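Side-chain contacts in NUDIX hydrolase (Alicyclobacillus acidocaldarius subsp. acidocaldarius, PDB 3QSJ), which probably hydrolyses phosphorus-containing acid anhydrides with the help of divalent metal ions, and binds calcium: residues Leu178-Ala182 with Arg183-Thr187; Ala130-Leu133 with Gly134-Arg137. All blocks are in the same frame, centred on the assembly; numbering follows the deposited sequence.

Contact 1 of 2, residues Leu178-Ala182 with Arg183-Thr187; sequences LWTPA and RDMLT
Asp184 leans obliquely against the CB, CG and CD side of the Pro181 ring, where strand 174-181 turns into helix 182-190. Its CB sits 3.5 Å from Pro181 O and 3.9 Å from Thr180 OG1. Beyond it, CG lies 3.8 Å from Pro181 CG. Of the two carboxylate oxygens, OD2 comes nearer the ring and lies 3.7 Å from Pro181 CD; these are van der Waals contacts. CG is turned to the side of the backbone N, anti to the carbonyl carbon (chi1 -91°), which brings the carboxylate back to the proline. Thr180 works on two fronts. Its OG1 donates a hydrogen bond of 3.2 Å to Pro181 O, and its CG2 packs 4.0 Å from CE of Met185, present as selenomethionine. These two side chains cross at about a right angle. A valine in place of Thr180 would probably leave Pro181 O without its hydroxyl partner, which matters because the bond from Met185 N to the same oxygen is weak. The next turn of the helix is held by Leu186 N to Ala182 O at 3.0 Å. Val28 of strand 24-31 touches both Thr180 and Met185. The axes of the short strand and helix segments stand at 85° to each other. With Pro181 at the N-cap, this is a strand-to-helix corner, joining the central sheet of the Nudix fold to a helix packed beside it.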
loop_
_atom_site.group_PDB
_atom_site.type_symbol
_atom_site.label_atom_id
_atom_site.label_comp_id
_atom_site.label_asym_id
_atom_site.label_seq_id
_atom_site.Cartn_x
_atom_site.Cartn_y
_atom_site.Cartn_z
ATOM N N LEU A 178 -7.718 -4.832 8.717
ATOM C CA LEU A 178 -9.121 -4.512 8.628
ATOM C C LEU A 178 -9.414 -3.221 7.895
ATOM O O LEU A 178 -8.509 -2.408 7.684
ATOM C CB LEU A 178 -9.819 -4.526 10.002
ATOM C CG LEU A 178 -9.522 -3.476 11.117
ATOM C CD1 LEU A 178 -8.207 -2.848 11.062
ATOM C CD2 LEU A 178 -10.672 -2.545 11.382
ATOM N N TRP A 179 -10.690 -3.073 7.507
ATOM C CA TRP A 179 -11.175 -1.823 6.930
ATOM C C TRP A 179 -11.605 -0.952 8.117
ATOM O O TRP A 179 -12.574 -1.280 8.845
ATOM C CB TRP A 179 -12.404 -2.084 6.045
ATOM C CG TRP A 179 -12.054 -2.581 4.685
ATOM C CD1 TRP A 179 -12.192 -3.854 4.194
ATOM C CD2 TRP A 179 -11.617 -1.773 3.595
ATOM N NE1 TRP A 179 -11.941 -3.867 2.833
ATOM C CE2 TRP A 179 -11.572 -2.600 2.444
ATOM C CE3 TRP A 179 -11.293 -0.405 3.468
ATOM C CZ2 TRP A 179 -11.194 -2.109 1.187
ATOM C CZ3 TRP A 179 -10.942 0.071 2.213
ATOM C CH2 TRP A 179 -10.809 -0.802 1.119
ATOM N N THR A 180 -10.945 0.184 8.289
ATOM C CA THR A 180 -11.341 1.034 9.404
ATOM C C THR A 180 -11.690 2.448 8.967
ATOM O O THR A 180 -11.024 2.984 8.080
ATOM C CB THR A 180 -10.205 1.086 10.487
ATOM O OG1 THR A 180 -10.655 1.868 11.597
ATOM C CG2 THR A 180 -8.909 1.680 9.947
ATOM N N PRO A 181 -12.695 3.105 9.564
ATOM C CA PRO A 181 -12.879 4.535 9.260
ATOM C C PRO A 181 -11.556 5.233 9.658
ATOM O O PRO A 181 -10.958 4.870 10.684
ATOM C CB PRO A 181 -14.004 4.952 10.206
ATOM C CG PRO A 181 -14.664 3.732 10.600
ATOM C CD PRO A 181 -13.660 2.642 10.590
ATOM N N ALA A 182 -11.056 6.150 8.826
ATOM C CA ALA A 182 -9.768 6.857 9.090
ATOM C C ALA A 182 -9.824 7.679 10.397
ATOM O O ALA A 182 -8.842 7.717 11.137
ATOM C CB ALA A 182 -9.408 7.743 7.896
ATOM N N ARG A 183 -11.000 8.274 10.717
ATOM C CA ARG A 183 -11.226 9.039 11.972
ATOM C C ARG A 183 -10.987 8.177 13.239
ATOM O O ARG A 183 -10.321 8.639 14.194
ATOM C CB ARG A 183 -12.657 9.605 11.956
ATOM C CG ARG A 183 -12.880 10.796 12.877
ATOM C CD ARG A 183 -14.305 11.322 12.750
ATOM N NE ARG A 183 -14.617 11.787 11.392
ATOM C CZ ARG A 183 -14.500 13.047 10.982
ATOM N NH1 ARG A 183 -14.807 13.376 9.734
ATOM N NH2 ARG A 183 -14.072 13.991 11.820
ATOM N N ASP A 184 -11.566 6.950 13.258
ATOM C CA ASP A 184 -11.475 5.955 14.347
ATOM C C ASP A 184 -10.005 5.672 14.651
ATOM O O ASP A 184 -9.564 5.791 15.790
ATOM C CB ASP A 184 -12.126 4.604 13.924
ATOM C CG ASP A 184 -13.605 4.369 14.211
ATOM O OD1 ASP A 184 -14.355 5.362 14.326
ATOM O OD2 ASP A 184 -14.026 3.171 14.230
HETATM N N MSE A 185 -9.247 5.307 13.607
HETATM C CA MSE A 185 -7.844 4.943 13.709
HETATM C C MSE A 185 -6.986 6.117 14.163
HETATM O O MSE A 185 -6.156 5.973 15.062
HETATM C CB MSE A 185 -7.345 4.417 12.371
HETATM C CG MSE A 185 -5.991 3.786 12.487
HETATM SE SE MSE A 185 -5.872 2.525 13.959
HETATM C CE MSE A 185 -6.868 1.166 13.301
ATOM N N LEU A 186 -7.249 7.281 13.610
ATOM C CA LEU A 186 -6.544 8.508 13.987
ATOM C C LEU A 186 -6.666 8.789 15.487
ATOM O O LEU A 186 -5.659 9.043 16.141
ATOM C CB LEU A 186 -7.063 9.729 13.175
ATOM C CG LEU A 186 -6.304 11.059 13.417
ATOM C CD1 LEU A 186 -4.776 10.902 13.216
ATOM C CD2 LEU A 186 -6.841 12.155 12.565
ATOM N N THR A 187 -7.902 8.724 16.034
ATOM C CA THR A 187 -8.187 8.995 17.435
ATOM C C THR A 187 -7.430 8.003 18.309
ATOM O O THR A 187 -6.800 8.411 19.292
ATOM C CB THR A 187 -9.709 9.028 17.637
ATOM O OG1 THR A 187 -10.221 10.117 16.857
ATOM C CG2 THR A 187 -10.116 9.178 19.091
#

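Contact 2 of 2, residues Ala130-Leu133 with Gly134-Arg137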
loop_
_atom_site.group_PDB
_atom_site.type_symbol
_atom_site.label_atom_id
_atom_site.label_comp_id
_atom_site.label_asym_id
_atom_site.label_seq_id
_atom_site.Cartn_x
_atom_site.Cartn_y
_atom_site.Cartn_z
ATOM N N ALA A 130 -1.032 -7.220 -16.229
ATOM C CA ALA A 130 -0.118 -6.242 -15.663
ATOM C C ALA A 130 -0.930 -5.257 -14.905
ATOM O O ALA A 130 -2.188 -5.284 -14.992
ATOM C CB ALA A 130 0.719 -5.549 -16.777
ATOM N N PHE A 131 -0.231 -4.382 -14.170
ATOM C CA PHE A 131 -0.933 -3.376 -13.356
ATOM C C PHE A 131 -1.363 -2.183 -14.190
ATOM O O PHE A 131 -0.608 -1.743 -15.070
ATOM C CB PHE A 131 -0.014 -2.870 -12.271
ATOM C CG PHE A 131 0.232 -3.934 -11.219
ATOM C CD1 PHE A 131 -0.812 -4.382 -10.404
ATOM C CD2 PHE A 131 1.489 -4.532 -11.095
ATOM C CE1 PHE A 131 -0.589 -5.293 -9.374
ATOM C CE2 PHE A 131 1.724 -5.482 -10.087
ATOM C CZ PHE A 131 0.687 -5.855 -9.223
ATOM N N ASP A 132 -2.527 -1.614 -13.852
ATOM C CA ASP A 132 -2.962 -0.359 -14.493
ATOM C C ASP A 132 -2.534 0.698 -13.450
ATOM O O ASP A 132 -3.252 0.967 -12.454
ATOM C CB ASP A 132 -4.502 -0.366 -14.691
ATOM C CG ASP A 132 -4.982 0.979 -15.253
ATOM O OD1 ASP A 132 -4.113 1.885 -15.475
ATOM O OD2 ASP A 132 -6.226 1.127 -15.477
ATOM N N LEU A 133 -1.376 1.306 -13.682
ATOM C CA LEU A 133 -0.855 2.325 -12.749
ATOM C C LEU A 133 -1.687 3.631 -12.724
ATOM O O LEU A 133 -1.600 4.386 -11.753
ATOM C CB LEU A 133 0.599 2.623 -13.109
ATOM C CG LEU A 133 1.508 1.384 -12.967
ATOM C CD1 LEU A 133 2.976 1.716 -13.353
ATOM C CD2 LEU A 133 1.369 0.717 -11.548
ATOM N N GLY A 134 -2.547 3.803 -13.719
ATOM C CA GLY A 134 -3.450 4.936 -13.809
ATOM C C GLY A 134 -4.463 4.943 -12.655
ATOM O O GLY A 134 -5.118 5.965 -12.389
ATOM N N LEU A 135 -4.648 3.790 -12.016
ATOM C CA LEU A 135 -5.572 3.623 -10.856
ATOM C C LEU A 135 -4.898 4.048 -9.535
ATOM O O LEU A 135 -5.575 4.093 -8.515
ATOM C CB LEU A 135 -6.058 2.187 -10.779
ATOM C CG LEU A 135 -7.027 1.795 -11.890
ATOM C CD1 LEU A 135 -7.368 0.287 -11.758
ATOM C CD2 LEU A 135 -8.315 2.622 -11.815
ATOM N N LEU A 136 -3.620 4.416 -9.566
ATOM C CA LEU A 136 -2.942 4.904 -8.328
ATOM C C LEU A 136 -2.582 6.349 -8.428
ATOM O O LEU A 136 -2.254 6.809 -9.541
ATOM C CB LEU A 136 -1.620 4.132 -8.065
ATOM C CG LEU A 136 -1.804 2.848 -7.218
ATOM C CD1 LEU A 136 -2.742 1.790 -7.946
ATOM C CD2 LEU A 136 -0.432 2.185 -7.100
ATOM N N ARG A 137 -2.666 7.053 -7.307
ATOM C CA ARG A 137 -2.279 8.429 -7.229
ATOM C C ARG A 137 -1.069 8.535 -6.293
ATOM O O ARG A 137 -1.129 8.077 -5.147
ATOM C CB ARG A 137 -3.457 9.279 -6.706
ATOM C CG ARG A 137 -3.130 10.739 -6.510
ATOM C CD ARG A 137 -4.224 11.481 -5.704
ATOM N NE ARG A 137 -3.897 12.907 -5.607
ATOM C CZ ARG A 137 -4.216 13.819 -6.522
ATOM N NH1 ARG A 137 -4.896 13.468 -7.613
ATOM N NH2 ARG A 137 -3.807 15.096 -6.382
#
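Leu135 lies across the carboxylate of Asp132 at about a right angle. Its CG is 3.7 Å from Asp132 OD2, and its CD1 is a little farther from the same oxygen. The leucine CB rests 3.5 Å from Asp132 O, so the aspartate meets this side chain with its backbone as well as its tip. The motif is an Asx turn at the start of a short 3-10 turn. Asp132 OD1 accepts the N-H of Gly134, two residues on, at 3.0 Å. CG stands anti to the backbone N and beside the carbonyl carbon (chi1 175°), which carries the carboxylate forward along the chain to that N-H. The bond is bent, with an N-H...O angle of 137°, and the donor lies well above the carboxylate plane. Gly134 has no side chain, and Asp132 OD1 settles 3.5 Å from its CA.

Two backbone bonds complete the turn. Leu135 N reaches Asp132 O at 3.2 Å. One residue on, Leu136 N bonds to Leu133 O.

The leucines divide between different surroundings. Leu133 is buried, and its side chain packs against Pro73 and Ala76 of helix 72-87. Leu136 also touches Ala76. That helix carries the calcium ligands Glu82 and Glu86, and the Leu136 side chain is about 10 Å from that of Glu82. The turn therefore packs on the metal-binding helix without reaching the metal. Leu135 is exposed, although it touches Ala92. Asp132 touches Arg94 of the short strand 93-94. At the far end of the turn, the CB of Leu136 lies 3.7 Å from Leu133 O, the same oxygen that its own N-H grips.

Overall arrangement
From the N terminus, the chain first lays down three strands of the main sheet and helix 72-87, then reaches contact 2. This turn leads from strand 130-131, paired with strand 93-94, into strand 137-143 of the main sheet. It rests on helix 72-87. The chain runs on through strands 137-143 and 151-160 to strand 174-181. Contact 1 follows directly, at the corner where that strand gives way to helix 182-190, between strand 24-31 and helix 198-209. The two contacts come in series and neither nest nor cross. The centres of contact 1 and contact 2 are about 25 Å apart. The nearest atoms of contact 1 and contact 2 are about 12 Å apart.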